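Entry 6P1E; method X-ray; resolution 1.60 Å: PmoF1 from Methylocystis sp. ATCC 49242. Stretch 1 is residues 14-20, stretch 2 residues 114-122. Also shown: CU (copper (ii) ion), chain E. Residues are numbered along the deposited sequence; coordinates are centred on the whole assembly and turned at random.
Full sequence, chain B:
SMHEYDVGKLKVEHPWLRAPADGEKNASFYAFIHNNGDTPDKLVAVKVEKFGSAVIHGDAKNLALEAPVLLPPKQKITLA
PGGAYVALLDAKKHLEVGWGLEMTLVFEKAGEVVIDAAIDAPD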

ATOM      1  N   HIS B  14      -0.312  -7.280  -2.412  1.00  5.57           N
ATOM      2  CA  HIS B  14      -0.308  -6.078  -3.229  1.00  7.54           C
ATOM      3  C   HIS B  14       1.074  -5.445  -3.382  1.00  5.39           C
ATOM      4  O   HIS B  14       1.273  -4.269  -3.065  1.00  5.58           O
ATOM      5  CB  HIS B  14      -1.287  -5.055  -2.682  1.00  5.89           C
ATOM      6  CG  HIS B  14      -1.729  -4.080  -3.719  1.00  7.41           C
ATOM      7  ND1 HIS B  14      -0.923  -3.054  -4.155  1.00 11.74           N
ATOM      8  CD2 HIS B  14      -2.859  -4.018  -4.460  1.00  8.39           C
ATOM      9  CE1 HIS B  14      -1.551  -2.379  -5.097  1.00  9.00           C
ATOM     10  NE2 HIS B  14      -2.730  -2.943  -5.301  1.00  8.89           N
ATOM     11  N   PRO B  15       2.042  -6.228  -3.871  1.00  5.90           N
ATOM     12  CA  PRO B  15       3.348  -5.649  -4.189  1.00  6.92           C
ATOM     13  C   PRO B  15       3.226  -4.559  -5.242  1.00  7.81           C
ATOM     14  O   PRO B  15       2.505  -4.727  -6.227  1.00  8.00           O
ATOM     15  CB  PRO B  15       4.141  -6.843  -4.725  1.00  7.26           C
ATOM     16  CG  PRO B  15       3.100  -7.760  -5.269  1.00  9.22           C
ATOM     17  CD  PRO B  15       1.917  -7.612  -4.359  1.00  8.04           C
ATOM     18  N   TRP B  16       3.917  -3.449  -5.030  1.00  6.98           N
ATOM     19  CA  TRP B  16       3.865  -2.342  -5.968  1.00  8.19           C
ATOM     20  C   TRP B  16       5.128  -1.510  -5.883  1.00  9.42           C
ATOM     21  O   TRP B  16       5.915  -1.647  -4.953  1.00 10.02           O
ATOM     22  CB  TRP B  16       2.640  -1.458  -5.719  1.00  8.04           C
ATOM     23  CG  TRP B  16       2.633  -0.704  -4.411  1.00  7.57           C
ATOM     24  CD1 TRP B  16       2.448  -1.220  -3.161  1.00  6.68           C
ATOM     25  CD2 TRP B  16       2.786   0.711  -4.238  1.00  8.80           C
ATOM     26  NE1 TRP B  16       2.488  -0.218  -2.221  1.00  7.55           N
ATOM     27  CE2 TRP B  16       2.694   0.981  -2.858  1.00  8.44           C
ATOM     28  CE3 TRP B  16       3.000   1.779  -5.116  1.00 10.64           C
ATOM     29  CZ2 TRP B  16       2.809   2.264  -2.334  1.00  9.88           C
ATOM     30  CZ3 TRP B  16       3.113   3.053  -4.596  1.00 11.98           C
ATOM     31  CH2 TRP B  16       3.017   3.286  -3.219  1.00 11.61           C
ATOM     32  N   LEU B  17       5.325  -0.649  -6.867  1.00 11.36           N
ATOM     33  CA  LEU B  17       6.466   0.246  -6.827  1.00 14.43           C
ATOM     34  C   LEU B  17       6.126   1.597  -7.405  1.00 19.05           C
ATOM     35  O   LEU B  17       5.232   1.729  -8.245  1.00 15.57           O
ATOM     36  CB  LEU B  17       7.650  -0.359  -7.577  1.00 21.25           C
ATOM     37  CG  LEU B  17       7.425  -0.673  -9.053  1.00 17.61           C
ATOM     38  CD1 LEU B  17       8.354   0.167  -9.917  1.00 33.96           C
ATOM     39  CD2 LEU B  17       7.638  -2.156  -9.308  1.00 39.20           C
ATOM     40  N   ARG B  18       6.851   2.602  -6.933  1.00 16.91           N
ATOM     41  CA  ARG B  18       6.742   3.941  -7.470  1.00 21.36           C
ATOM     42  C   ARG B  18       7.855   4.130  -8.484  1.00 30.23           C
ATOM     43  O   ARG B  18       9.035   4.053  -8.140  1.00 24.18           O
ATOM     44  CB  ARG B  18       6.829   4.981  -6.358  1.00 27.54           C
ATOM     45  CG  ARG B  18       6.610   6.405  -6.830  1.00 40.86           C
ATOM     46  CD  ARG B  18       5.964   7.229  -5.738  1.00 58.35           C
ATOM     47  NE  ARG B  18       4.560   6.869  -5.552  1.00 55.22           N
ATOM     48  CZ  ARG B  18       3.901   6.964  -4.400  1.00 42.63           C
ATOM     49  NH1 ARG B  18       4.515   7.399  -3.306  1.00 50.70           N
ATOM     50  NH2 ARG B  18       2.624   6.614  -4.338  1.00 42.34           N
ATOM     51  N   ALA B  19       7.467   4.355  -9.735  1.00 37.24           N
ATOM     52  CA  ALA B  19       8.416   4.453 -10.833  1.00 38.04           C
ATOM     53  C   ALA B  19       9.368   5.621 -10.615  1.00 41.36           C
ATOM     54  O   ALA B  19       9.053   6.546  -9.864  1.00 39.32           O
ATOM     55  CB  ALA B  19       7.682   4.606 -12.152  1.00 39.91           C
ATOM     56  N   PRO B  20      10.547   5.577 -11.257  1.00 39.10           N
ATOM     57  CA  PRO B  20      11.498   6.682 -11.123  1.00 40.01           C
ATOM     58  C   PRO B  20      10.872   8.008 -11.522  1.00 42.17           C
ATOM     59  O   PRO B  20      10.154   8.078 -12.520  1.00 43.64           O
ATOM     60  CB  PRO B  20      12.629   6.295 -12.084  1.00 40.49           C
ATOM     61  CG  PRO B  20      12.537   4.821 -12.204  1.00 39.58           C
ATOM     62  CD  PRO B  20      11.083   4.491 -12.096  1.00 39.15           C
ATOM     63  N   VAL B 114       8.299 -15.728  -7.149  1.00 19.07           N
ATOM     64  CA  VAL B 114       8.247 -14.774  -8.249  1.00 18.65           C
ATOM     65  C   VAL B 114       6.935 -14.009  -8.183  1.00 19.01           C
ATOM     66  O   VAL B 114       5.862 -14.603  -8.046  1.00 20.01           O
ATOM     67  CB  VAL B 114       8.380 -15.466  -9.617  1.00 21.74           C
ATOM     68  CG1 VAL B 114       8.253 -14.454 -10.753  1.00 23.01           C
ATOM     69  CG2 VAL B 114       9.707 -16.203  -9.710  1.00 24.24           C
ATOM     70  N   ILE B 115       7.030 -12.688  -8.290  1.00 19.81           N
ATOM     71  CA  ILE B 115       5.864 -11.826  -8.204  1.00 17.99           C
ATOM     72  C   ILE B 115       5.812 -10.889  -9.398  1.00 17.17           C
ATOM     73  O   ILE B 115       6.806 -10.708 -10.100  1.00 19.41           O
ATOM     74  CB  ILE B 115       5.870 -10.988  -6.907  1.00 17.89           C
ATOM     75  CG1 ILE B 115       7.051 -10.009  -6.895  1.00 18.02           C
ATOM     76  CG2 ILE B 115       5.923 -11.905  -5.692  1.00 19.37           C
ATOM     77  CD1 ILE B 115       7.000  -9.001  -5.769  1.00 32.55           C
ATOM     78  N   ASP B 116       4.642 -10.304  -9.615  1.00 17.61           N
ATOM     79  CA  ASP B 116       4.472  -9.255 -10.604  1.00 17.03           C
ATOM     80  C   ASP B 116       4.025  -8.006  -9.862  1.00 16.66           C
ATOM     81  O   ASP B 116       2.902  -7.938  -9.364  1.00 20.77           O
ATOM     82  CB  ASP B 116       3.457  -9.668 -11.670  1.00 18.88           C
ATOM     83  CG  ASP B 116       3.311  -8.635 -12.772  1.00 48.69           C
ATOM     84  OD1 ASP B 116       4.292  -7.914 -13.046  1.00 47.81           O
ATOM     85  OD2 ASP B 116       2.217  -8.551 -13.370  1.00 71.57           O
ATOM     86  N   ALA B 117       4.921  -7.030  -9.764  1.00 16.05           N
ATOM     87  CA  ALA B 117       4.638  -5.814  -9.019  1.00 15.43           C
ATOM     88  C   ALA B 117       3.927  -4.810  -9.909  1.00 19.81           C
ATOM     89  O   ALA B 117       4.305  -4.601 -11.059  1.00 21.17           O
ATOM     90  CB  ALA B 117       5.918  -5.219  -8.460  1.00 16.53           C
ATOM     91  N   ALA B 118       2.882  -4.200  -9.373  1.00 14.97           N
ATOM     92  CA  ALA B 118       2.141  -3.202 -10.119  1.00 16.06           C
ATOM     93  C   ALA B 118       2.870  -1.853 -10.035  1.00 17.75           C
ATOM     94  O   ALA B 118       3.527  -1.561  -9.036  1.00 16.18           O
ATOM     95  CB  ALA B 118       0.740  -3.126  -9.598  1.00 22.65           C
ATOM     96  N   ILE B 119       2.772  -1.042 -11.085  1.00 19.92           N
ATOM     97  CA  ILE B 119       3.580   0.175 -11.181  1.00 19.12           C
ATOM     98  C   ILE B 119       2.795   1.480 -11.018  1.00 19.66           C
ATOM     99  O   ILE B 119       1.837   1.738 -11.742  1.00 21.08           O
ATOM    100  CB  ILE B 119       4.325   0.211 -12.534  1.00 21.24           C
ATOM    101  CG1 ILE B 119       5.251  -1.004 -12.640  1.00 21.43           C
ATOM    102  CG2 ILE B 119       5.125   1.507 -12.688  1.00 23.08           C
ATOM    103  CD1 ILE B 119       5.896  -1.173 -13.991  1.00 33.06           C
ATOM    104  N   ASP B 120       3.213   2.275 -10.033  1.00 19.71           N
ATOM    105  CA  ASP B 120       2.731   3.643  -9.825  1.00 20.88           C
ATOM    106  C   ASP B 120       3.716   4.644 -10.449  1.00 25.48           C
ATOM    107  O   ASP B 120       4.835   4.766  -9.956  1.00 25.02           O
ATOM    108  CB  ASP B 120       2.586   3.937  -8.327  1.00 20.56           C
ATOM    109  CG  ASP B 120       1.730   5.159  -8.044  1.00 33.60           C
ATOM    110  OD1 ASP B 120       0.828   5.467  -8.851  1.00 31.99           O
ATOM    111  OD2 ASP B 120       1.956   5.807  -6.998  1.00 29.64           O
ATOM    112  N   ALA B 121       3.325   5.354 -11.508  1.00 34.79           N
ATOM    113  CA  ALA B 121       4.224   6.328 -12.151  1.00 37.06           C
ATOM    114  C   ALA B 121       3.899   7.843 -12.068  1.00 65.05           C
ATOM    115  O   ALA B 121       4.836   8.634 -12.133  1.00 80.31           O
ATOM    116  CB  ALA B 121       4.364   5.967 -13.611  1.00 55.82           C
ATOM    117  N   PRO B 122       2.611   8.257 -11.950  1.00 62.50           N
ATOM    118  CA  PRO B 122       2.227   9.679 -12.075  1.00 69.91           C
ATOM    119  C   PRO B 122       3.286  10.747 -11.764  1.00 53.41           C
ATOM    120  O   PRO B 122       3.490  11.628 -12.602  1.00 75.11           O
ATOM    121  CB  PRO B 122       1.077   9.806 -11.064  1.00 66.12           C
ATOM    122  CG  PRO B 122       0.643   8.395 -10.753  1.00 68.53           C
ATOM    123  CD  PRO B 122       1.413   7.466 -11.627  1.00 66.50           C
TER
HETATM  124 CU    CU E 203      -3.787  -2.210  -6.875  1.00 17.30          CU
HETATM  125  O   HOH W   1       6.810   8.488  -9.904  1.00 34.16           O

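Two strands of one chain, whose touching residues are at least 100 positions apart in sequence, lie side by side in parallel, their N-to-C directions differing by 38° and their axes approaching to 4.4 Å; together they bury 534 Å² of surface. The backbone ladder sets the register. Ala118 N donates to Pro15 O (3.2 Å), Leu17 N to Ala118 O (3.0 Å), Asp120 N to Leu17 O (2.8 Å) and Ala19 N to Asp120 O (2.7 Å). Ala118 and Asp120 thus each use both N and O, whereas Leu17 answers them with its own N and O, the alternation expected of parallel pairing. Two CA-H...O contacts lie along the same seam: Trp16 CA to Ala118 O and Arg18 CA to Asp120 O, both 3.2 Å.

Leu17 and Ile119 share one face of the sheet, and here the packing is apolar. The end of Leu17 lies against the methyl of Ala117: although the CA-to-CB bond of Leu17 points to the face, its tip bends nearer to the neighbouring strand, bringing Leu17 CD2 to 3.6 Å from Ala117 CB. Its chi1 is p and its chi2, at 117°, lies between wells. The branch point also meets Ile119, with Leu17 CG 4.2 Å from Ile119 CG1. Farther along, Ala19 CB points toward the second stretch and rests against two neighbours, 4.1 Å from Ile119 CG2 and 3.9 Å from Ala121 CB. At the other end, the CA-to-CB bond of Pro15 points toward the second stretch: Pro15 CB touches Ile115 CD1 at 3.7 Å, the extended t chi2 of Ile115 carrying that methyl out to it, and lies 4.4 Å from Ala117 CB.

The opposite face carries Trp16, Ala118, Arg18 and Asp120. Asp120, which has the largest covered area of any residue here, sends its carboxylate to the guanidinium of Arg18. Asp120 OD2 accepts from Arg18 NH2 at 2.9 Å, a salt bridge, and from Arg18 NE at 3.2 Å; the oxygen sits at the guanidinium edge, near its plane, where both N-H groups can reach it. The same OD2 lies 3.8 Å from Trp16 CZ3, obliquely to the indole.

Past the ladder, a water bridges the two stretches, donating to Ala19 O and to Ala121 O, each at 3.0 Å. Where the chain turns its corner, His14 makes no contact with the second stretch; its NE2 binds the copper ion CU at 2.0 Å, with one further ligand from elsewhere in the structure.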